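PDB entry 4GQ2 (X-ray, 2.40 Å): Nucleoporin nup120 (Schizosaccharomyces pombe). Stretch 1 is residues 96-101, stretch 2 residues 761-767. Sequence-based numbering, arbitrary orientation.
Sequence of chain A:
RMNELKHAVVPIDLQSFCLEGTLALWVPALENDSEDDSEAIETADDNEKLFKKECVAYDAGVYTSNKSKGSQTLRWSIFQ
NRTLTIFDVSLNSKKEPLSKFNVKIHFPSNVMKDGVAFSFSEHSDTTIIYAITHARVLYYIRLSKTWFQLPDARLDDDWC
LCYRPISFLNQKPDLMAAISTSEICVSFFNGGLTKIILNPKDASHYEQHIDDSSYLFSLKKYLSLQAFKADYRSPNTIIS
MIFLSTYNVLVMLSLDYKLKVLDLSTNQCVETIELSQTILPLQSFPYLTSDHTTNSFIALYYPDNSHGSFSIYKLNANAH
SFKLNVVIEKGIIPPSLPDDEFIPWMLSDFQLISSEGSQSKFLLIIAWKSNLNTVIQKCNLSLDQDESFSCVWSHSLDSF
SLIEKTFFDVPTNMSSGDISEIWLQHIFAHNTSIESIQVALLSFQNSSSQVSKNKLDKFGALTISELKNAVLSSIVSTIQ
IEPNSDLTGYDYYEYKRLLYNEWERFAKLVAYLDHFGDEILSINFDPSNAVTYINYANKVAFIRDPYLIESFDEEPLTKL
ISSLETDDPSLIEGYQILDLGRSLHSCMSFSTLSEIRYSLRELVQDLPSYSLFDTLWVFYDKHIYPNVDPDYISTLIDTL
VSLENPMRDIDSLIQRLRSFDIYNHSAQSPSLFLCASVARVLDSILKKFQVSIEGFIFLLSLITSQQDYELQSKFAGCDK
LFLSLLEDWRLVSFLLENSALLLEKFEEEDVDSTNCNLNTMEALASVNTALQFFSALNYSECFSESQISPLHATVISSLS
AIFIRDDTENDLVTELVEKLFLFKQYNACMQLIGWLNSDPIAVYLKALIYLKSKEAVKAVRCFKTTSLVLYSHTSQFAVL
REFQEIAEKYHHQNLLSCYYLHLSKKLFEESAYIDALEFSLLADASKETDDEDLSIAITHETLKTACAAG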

# COMPACT_ATOMS: atom_id res chain seq x y z
N GLU A 96 -14.60 -1.91 24.13
CA GLU A 96 -15.57 -2.60 23.28
C GLU A 96 -14.95 -3.31 22.06
O GLU A 96 -13.84 -2.96 21.64
CB GLU A 96 -16.66 -1.62 22.83
CG GLU A 96 -17.43 -0.98 23.98
CD GLU A 96 -18.85 -0.57 23.60
OE1 GLU A 96 -19.57 -1.39 22.99
OE2 GLU A 96 -19.25 0.57 23.93
N PRO A 97 -15.66 -4.30 21.49
CA PRO A 97 -15.19 -4.94 20.25
C PRO A 97 -15.14 -3.94 19.11
O PRO A 97 -15.93 -2.98 19.09
CB PRO A 97 -16.27 -6.00 19.96
CG PRO A 97 -17.05 -6.15 21.22
CD PRO A 97 -16.98 -4.82 21.91
N LEU A 98 -14.22 -4.15 18.17
CA LEU A 98 -14.03 -3.24 17.05
C LEU A 98 -15.26 -3.12 16.17
O LEU A 98 -16.02 -4.07 16.01
CB LEU A 98 -12.85 -3.70 16.20
CG LEU A 98 -11.49 -3.85 16.89
CD1 LEU A 98 -10.49 -4.42 15.89
CD2 LEU A 98 -10.99 -2.54 17.48
N SER A 99 -15.44 -1.92 15.61
CA SER A 99 -16.48 -1.70 14.60
C SER A 99 -16.00 -2.25 13.26
O SER A 99 -15.18 -1.64 12.59
CB SER A 99 -16.80 -0.21 14.48
OG SER A 99 -17.23 0.32 15.72
N LYS A 100 -16.51 -3.42 12.89
CA LYS A 100 -16.10 -4.08 11.65
C LYS A 100 -17.20 -3.98 10.61
O LYS A 100 -17.09 -4.52 9.51
CB LYS A 100 -15.77 -5.55 11.91
CG LYS A 100 -14.49 -5.79 12.71
CD LYS A 100 -14.49 -7.21 13.27
CE LYS A 100 -13.10 -7.67 13.66
NZ LYS A 100 -13.13 -9.03 14.28
N PHE A 101 -18.28 -3.28 10.96
CA PHE A 101 -19.44 -3.17 10.08
C PHE A 101 -20.02 -1.77 10.14
O PHE A 101 -19.96 -1.11 11.19
CB PHE A 101 -20.52 -4.20 10.46
CG PHE A 101 -20.02 -5.62 10.49
CD1 PHE A 101 -19.95 -6.37 9.32
CD2 PHE A 101 -19.57 -6.19 11.68
CE1 PHE A 101 -19.46 -7.67 9.34
CE2 PHE A 101 -19.07 -7.48 11.71
CZ PHE A 101 -19.02 -8.22 10.53
N MET A 761 -4.79 -6.16 21.58
CA MET A 761 -4.74 -5.30 20.40
C MET A 761 -5.41 -6.07 19.27
O MET A 761 -4.79 -6.85 18.54
CB MET A 761 -3.30 -4.91 20.07
CG MET A 761 -3.18 -3.64 19.23
SD MET A 761 -2.75 -2.14 20.14
CE MET A 761 -0.96 -2.15 20.08
N GLU A 762 -6.72 -5.85 19.15
CA GLU A 762 -7.58 -6.54 18.21
C GLU A 762 -7.43 -5.92 16.83
O GLU A 762 -7.62 -6.57 15.81
CB GLU A 762 -9.03 -6.40 18.68
CG GLU A 762 -10.02 -7.40 18.13
CD GLU A 762 -11.37 -7.27 18.82
OE1 GLU A 762 -11.40 -7.26 20.07
OE2 GLU A 762 -12.40 -7.16 18.11
N ALA A 763 -7.09 -4.63 16.81
CA ALA A 763 -6.96 -3.87 15.58
C ALA A 763 -5.85 -4.44 14.71
O ALA A 763 -5.94 -4.40 13.49
CB ALA A 763 -6.71 -2.40 15.88
N LEU A 764 -4.83 -5.02 15.34
CA LEU A 764 -3.68 -5.58 14.62
C LEU A 764 -4.03 -6.70 13.65
O LEU A 764 -3.33 -6.92 12.66
CB LEU A 764 -2.61 -6.06 15.61
CG LEU A 764 -1.73 -4.97 16.22
CD1 LEU A 764 -0.84 -5.53 17.33
CD2 LEU A 764 -0.88 -4.25 15.18
N ALA A 765 -5.13 -7.40 13.93
CA ALA A 765 -5.57 -8.54 13.13
C ALA A 765 -6.69 -8.21 12.14
O ALA A 765 -7.09 -9.08 11.36
CB ALA A 765 -6.00 -9.68 14.05
N SER A 766 -7.18 -6.97 12.16
CA SER A 766 -8.35 -6.59 11.35
C SER A 766 -8.04 -5.44 10.38
O SER A 766 -8.80 -5.14 9.47
CB SER A 766 -9.52 -6.20 12.26
OG SER A 766 -9.72 -7.17 13.29
N VAL A 767 -6.89 -4.82 10.61
CA VAL A 767 -6.37 -3.72 9.80
C VAL A 767 -6.10 -4.16 8.34
O VAL A 767 -5.90 -5.34 8.08
CB VAL A 767 -5.11 -3.18 10.53
CG1 VAL A 767 -3.88 -3.14 9.65
CG2 VAL A 767 -5.43 -1.88 11.27

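Residues 96-101 and 761-767 lie far apart in the sequence, yet they meet in a small contact that buries 248 Å² in total. Stretch 1 is extended over most of its length. Stretch 2 is a compact turn. Its backbone is held by hydrogen bonds from Ala 765 N to Glu 762 O (3.2 Å), from Ser 766 N to Ala 763 O (3.1 Å) and from Val 767 N to Ala 763 O (3.1 Å). The two backbones stay well separated: Leu 98 CA is 7.2 Å from Ala 763 CA, and Lys 100 CA is 8.2 Å from Ser 766 CA. Side chains fill the space between, and no hydrogen bond crosses it.

Glu 96 points away from stretch 2. Its carboxylate is hydrogen-bonded elsewhere in the structure.

Pro 97 makes only a slight contact. Pro 97 CA lies 4.2 Å from Glu 762 OE2, a loose approach without polar bonding.

Leu 98 is buried, points toward stretch 2 and gives up more area to it than any other residue of stretch 1. Leu 98 CD1 lies 3.5 Å from Ala 763 N and 4.3 Å from Ala 763 CB, the latter an apolar contact. Leu 98 CD1 also comes within 3.9 Å of Ser 766 OG. Glu 762 extends along the leucine, with chi1 and chi2 both t. Glu 762 OE2 is 3.5 Å from Leu 98 N and 3.6 Å from Leu 98 CG. The amide and the carboxylate are close, but they are not hydrogen-bonded.

Ser 99 is out of reach of stretch 2, and its OG is hydrogen-bonded elsewhere in the structure. The chain thus presents Leu 98 and Lys 100 to the turn and skips the residue between them.

Lys 100 points toward stretch 2 with an extended side chain, chi2 to chi4 all t. Lys 100 CE packs 3.4 Å from Ser 766 OG, so the methylene next to the amine meets the hydroxyl. The serine also makes a weak hydrogen bond within its own stretch, from Ser 766 OG to Glu 762 O at 3.3 Å. Lys 100 NZ is 4.3 Å from Glu 762 OE2. These opposite charges attract, but the distance is beyond a salt bridge.

Phe 101 is buried but does not reach stretch 2. The contact therefore rests mainly on van der Waals packing around Leu 98, with a longer-range charge attraction beside it.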